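Local atomic coordinates of phosphoglycolate phosphatase (Lactobacillus plantarum, PDB entry 2HDO), a protein that probably hydrolyses 2-phosphoglycolate to glycolate and phosphate. Residues A[3-15]-A[91-105]. Residues are numbered along the deposited sequence; the frame is centred on the assembly and turned at random.
Sequences TYQALMFDIDGTL and LFEQLPSELRLGIVT. With PO4 (phosphate ion), chain B.
The ring of Phe-9 packs against Phe-92 of helix 88-94. Phe-92 CZ lies over one face of it, displaced from the ring centre, and the planes meet obliquely at 58°. Gly-102 O lies at the edge of the Phe-9 ring, 3.5 Å from CD1. Leu-15 CD2 meets the edge of the Phe-92 ring, 3.8 Å from CE2. Leu-7 meets Leu-95 tip to tip. Were Phe-9 an alanine, a gap would probably open between strand 6-9 and the helix, and Phe-92 would lose one ring neighbour.

Strands 6-9 and 100-104 are parallel neighbours, joined by five backbone hydrogen bonds. On the face opposite Phe-9, the chain of Met-8, a selenomethionine, bends at its second torsion (-73°), which lays SE 3.7 Å from Gly-102 CA.

The Gln-5 end is looser and open to solvent. A water donates to both Gln-5 O and Glu-98 O, and the guanidinium of Arg-100 points out from the contact.

A phosphate, probably from the crystallisation liquor, sits where both strands end. Ile-11 N, Asp-12 N and Thr-105 OG1 all donate to its O2, Thr-105 OG1 at 2.7 Å. Lys-138 binds both Asp-10 and the phosphate. Asp-10, Asp-12 and Thr-14 fit the DxDx(T/V) pattern, consistent with a HAD phosphatase active site.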
# COMPACT_ATOMS: atom_id res chain seq x y z
N THR A 3 18.82 -2.99 15.07
CA THR A 3 17.61 -3.12 14.22
C THR A 3 17.05 -1.74 13.81
O THR A 3 17.70 -0.71 13.97
CB THR A 3 16.56 -3.99 14.94
OG1 THR A 3 15.50 -4.36 14.03
CG2 THR A 3 15.99 -3.26 16.18
N TYR A 4 15.83 -1.71 13.31
CA TYR A 4 15.30 -0.50 12.68
C TYR A 4 14.72 0.51 13.69
O TYR A 4 14.20 0.12 14.74
CB TYR A 4 14.22 -0.90 11.69
CG TYR A 4 14.75 -1.80 10.60
CD1 TYR A 4 15.48 -1.27 9.54
CD2 TYR A 4 14.54 -3.18 10.63
CE1 TYR A 4 15.96 -2.09 8.52
CE2 TYR A 4 15.05 -4.00 9.64
CZ TYR A 4 15.77 -3.46 8.60
OH TYR A 4 16.25 -4.25 7.57
N GLN A 5 14.81 1.80 13.34
CA GLN A 5 14.18 2.89 14.08
C GLN A 5 12.77 3.23 13.58
O GLN A 5 11.98 3.82 14.31
CB GLN A 5 15.00 4.15 13.99
CG GLN A 5 16.30 4.06 14.73
CD GLN A 5 17.24 5.22 14.40
OE1 GLN A 5 16.79 6.33 14.11
NE2 GLN A 5 18.55 4.97 14.45
N ALA A 6 12.49 2.88 12.32
CA ALA A 6 11.20 3.15 11.74
C ALA A 6 10.73 2.01 10.89
O ALA A 6 11.53 1.35 10.20
CB ALA A 6 11.23 4.45 10.90
N LEU A 7 9.41 1.81 10.92
CA LEU A 7 8.71 0.89 10.03
C LEU A 7 7.65 1.67 9.30
O LEU A 7 6.81 2.29 9.92
CB LEU A 7 8.04 -0.23 10.79
CG LEU A 7 8.89 -1.13 11.63
CD1 LEU A 7 7.97 -2.23 12.21
CD2 LEU A 7 10.04 -1.73 10.89
N MSE A 8 7.74 1.67 7.96
CA MSE A 8 6.71 2.26 7.11
C MSE A 8 5.96 1.17 6.43
O MSE A 8 6.56 0.19 6.02
CB MSE A 8 7.34 3.17 6.07
CG MSE A 8 8.15 4.26 6.67
SE MSE A 8 7.04 5.65 7.50
CE MSE A 8 7.83 5.69 9.36
N PHE A 9 4.65 1.32 6.31
CA PHE A 9 3.79 0.31 5.77
C PHE A 9 3.00 0.86 4.58
O PHE A 9 2.51 1.97 4.62
CB PHE A 9 2.73 -0.15 6.79
CG PHE A 9 3.29 -0.82 8.01
CD1 PHE A 9 3.73 -0.05 9.06
CD2 PHE A 9 3.37 -2.21 8.10
CE1 PHE A 9 4.27 -0.63 10.19
CE2 PHE A 9 3.90 -2.79 9.26
CZ PHE A 9 4.36 -2.00 10.28
N ASP A 10 2.88 0.04 3.54
CA ASP A 10 1.78 0.19 2.54
C ASP A 10 0.47 -0.30 3.14
O ASP A 10 0.48 -1.02 4.12
CB ASP A 10 2.11 -0.66 1.32
CG ASP A 10 1.48 -0.14 0.07
OD1 ASP A 10 0.77 0.90 0.11
OD2 ASP A 10 1.67 -0.81 -0.96
N ILE A 11 -0.68 0.07 2.55
CA ILE A 11 -1.95 -0.36 3.09
C ILE A 11 -2.48 -1.57 2.33
O ILE A 11 -2.64 -2.66 2.88
CB ILE A 11 -2.99 0.78 3.08
CG1 ILE A 11 -2.52 1.89 4.01
CG2 ILE A 11 -4.33 0.25 3.57
CD1 ILE A 11 -3.25 3.22 3.85
N ASP A 12 -2.73 -1.37 1.05
CA ASP A 12 -3.45 -2.38 0.27
C ASP A 12 -2.61 -3.61 0.03
O ASP A 12 -1.52 -3.50 -0.52
CB ASP A 12 -3.91 -1.79 -1.07
CG ASP A 12 -4.90 -0.67 -0.90
OD1 ASP A 12 -6.06 -0.97 -0.50
OD2 ASP A 12 -4.52 0.51 -1.18
N GLY A 13 -3.11 -4.79 0.41
CA GLY A 13 -2.33 -6.02 0.28
C GLY A 13 -1.30 -6.27 1.35
O GLY A 13 -0.54 -7.25 1.29
N THR A 14 -1.26 -5.40 2.36
CA THR A 14 -0.28 -5.49 3.44
C THR A 14 -1.02 -5.40 4.79
O THR A 14 -1.03 -6.35 5.55
CB THR A 14 0.78 -4.36 3.36
OG1 THR A 14 1.50 -4.51 2.12
CG2 THR A 14 1.78 -4.46 4.51
N LEU A 15 -1.66 -4.28 5.06
CA LEU A 15 -2.49 -4.11 6.25
C LEU A 15 -3.90 -4.60 5.99
O LEU A 15 -4.50 -5.29 6.83
CB LEU A 15 -2.52 -2.64 6.69
CG LEU A 15 -1.17 -2.01 7.03
CD1 LEU A 15 -1.44 -0.57 7.47
CD2 LEU A 15 -0.44 -2.79 8.11
N LEU A 91 -0.21 -7.28 16.00
CA LEU A 91 1.10 -6.77 15.68
C LEU A 91 1.29 -5.38 16.25
O LEU A 91 2.29 -5.09 16.87
CB LEU A 91 1.33 -6.76 14.18
CG LEU A 91 2.58 -6.04 13.67
CD1 LEU A 91 3.82 -6.79 14.09
CD2 LEU A 91 2.49 -5.83 12.17
N PHE A 92 0.32 -4.51 16.02
CA PHE A 92 0.43 -3.13 16.45
C PHE A 92 0.34 -2.97 18.00
O PHE A 92 0.92 -2.04 18.56
CB PHE A 92 -0.56 -2.26 15.65
CG PHE A 92 -0.09 -1.96 14.26
CD1 PHE A 92 0.94 -1.08 14.07
CD2 PHE A 92 -0.66 -2.56 13.16
CE1 PHE A 92 1.44 -0.81 12.83
CE2 PHE A 92 -0.18 -2.28 11.87
CZ PHE A 92 0.86 -1.42 11.69
N GLU A 93 -0.25 -3.96 18.67
CA GLU A 93 -0.21 -4.02 20.15
C GLU A 93 1.17 -4.37 20.67
O GLU A 93 1.51 -4.01 21.81
CB GLU A 93 -1.18 -5.06 20.70
CG GLU A 93 -2.61 -5.05 20.17
CD GLU A 93 -3.45 -3.96 20.74
OE1 GLU A 93 -2.88 -3.03 21.34
OE2 GLU A 93 -4.70 -4.04 20.58
N GLN A 94 1.97 -5.10 19.90
CA GLN A 94 3.22 -5.65 20.40
C GLN A 94 4.47 -4.90 19.90
O GLN A 94 5.53 -5.01 20.50
CB GLN A 94 3.35 -7.12 19.99
CG GLN A 94 2.28 -8.09 20.53
CD GLN A 94 2.22 -8.16 22.03
OE1 GLN A 94 3.26 -8.14 22.71
NE2 GLN A 94 1.01 -8.26 22.56
N LEU A 95 4.37 -4.16 18.79
CA LEU A 95 5.56 -3.46 18.27
C LEU A 95 6.12 -2.49 19.35
O LEU A 95 5.33 -1.84 20.03
CB LEU A 95 5.22 -2.70 17.00
CG LEU A 95 5.14 -3.56 15.71
CD1 LEU A 95 4.49 -2.81 14.56
CD2 LEU A 95 6.52 -4.01 15.26
N PRO A 96 7.46 -2.43 19.54
CA PRO A 96 8.03 -1.53 20.54
C PRO A 96 7.58 -0.09 20.33
O PRO A 96 7.57 0.41 19.19
CB PRO A 96 9.55 -1.61 20.31
CG PRO A 96 9.77 -2.77 19.45
CD PRO A 96 8.50 -3.19 18.81
N SER A 97 7.27 0.57 21.44
CA SER A 97 6.79 1.94 21.42
C SER A 97 7.86 2.94 20.97
O SER A 97 7.56 4.05 20.53
CB SER A 97 6.29 2.32 22.81
OG SER A 97 7.38 2.18 23.73
N GLU A 98 9.12 2.53 21.09
CA GLU A 98 10.24 3.33 20.60
C GLU A 98 10.25 3.50 19.06
O GLU A 98 10.84 4.46 18.56
CB GLU A 98 11.55 2.70 21.05
CG GLU A 98 11.72 2.64 22.60
CD GLU A 98 11.03 1.43 23.29
OE1 GLU A 98 10.38 0.57 22.63
OE2 GLU A 98 11.16 1.34 24.54
N LEU A 99 9.61 2.61 18.31
CA LEU A 99 9.57 2.74 16.86
C LEU A 99 8.81 3.96 16.38
O LEU A 99 7.83 4.38 16.99
CB LEU A 99 8.92 1.53 16.22
CG LEU A 99 9.75 0.29 16.22
CD1 LEU A 99 8.90 -0.90 15.85
CD2 LEU A 99 10.96 0.46 15.26
N ARG A 100 9.28 4.54 15.29
CA ARG A 100 8.45 5.46 14.53
C ARG A 100 7.71 4.68 13.47
O ARG A 100 8.33 4.04 12.61
CB ARG A 100 9.24 6.63 13.89
CG ARG A 100 10.30 7.26 14.72
CD ARG A 100 9.94 7.77 16.09
NE ARG A 100 8.71 8.54 16.19
CZ ARG A 100 8.56 9.85 15.97
NH1 ARG A 100 9.58 10.61 15.55
NH2 ARG A 100 7.36 10.41 16.16
N LEU A 101 6.39 4.68 13.56
CA LEU A 101 5.57 3.92 12.64
C LEU A 101 4.90 4.90 11.66
O LEU A 101 4.52 6.02 12.03
CB LEU A 101 4.47 3.12 13.37
CG LEU A 101 4.93 2.11 14.44
CD1 LEU A 101 3.73 1.41 14.99
CD2 LEU A 101 5.92 1.11 13.89
N GLY A 102 4.77 4.49 10.41
CA GLY A 102 3.99 5.27 9.49
C GLY A 102 3.45 4.49 8.29
O GLY A 102 3.71 3.28 8.10
N ILE A 103 2.75 5.24 7.46
CA ILE A 103 2.10 4.75 6.28
C ILE A 103 2.57 5.56 5.06
O ILE A 103 2.66 6.79 5.10
CB ILE A 103 0.58 4.84 6.43
CG1 ILE A 103 0.13 3.73 7.40
CG2 ILE A 103 -0.12 4.69 5.05
CD1 ILE A 103 -1.32 3.69 7.64
N VAL A 104 2.87 4.87 3.98
CA VAL A 104 3.18 5.50 2.69
C VAL A 104 2.35 4.79 1.64
O VAL A 104 2.61 3.63 1.29
CB VAL A 104 4.71 5.37 2.33
CG1 VAL A 104 4.99 6.03 0.99
CG2 VAL A 104 5.56 5.88 3.43
N THR A 105 1.34 5.48 1.15
CA THR A 105 0.31 4.84 0.32
C THR A 105 0.04 5.70 -0.92
O THR A 105 0.17 6.90 -0.90
CB THR A 105 -1.02 4.62 1.11
OG1 THR A 105 -2.02 3.96 0.29
CG2 THR A 105 -1.61 5.93 1.63
P PO4 B . -1.23 1.22 -1.58
O1 PO4 B . -0.09 2.16 -2.06
O2 PO4 B . -1.77 1.31 -0.13
O3 PO4 B . -0.74 -0.24 -1.79
O4 PO4 B . -2.45 1.44 -2.48
O HOH W 1 12.80 5.04 16.60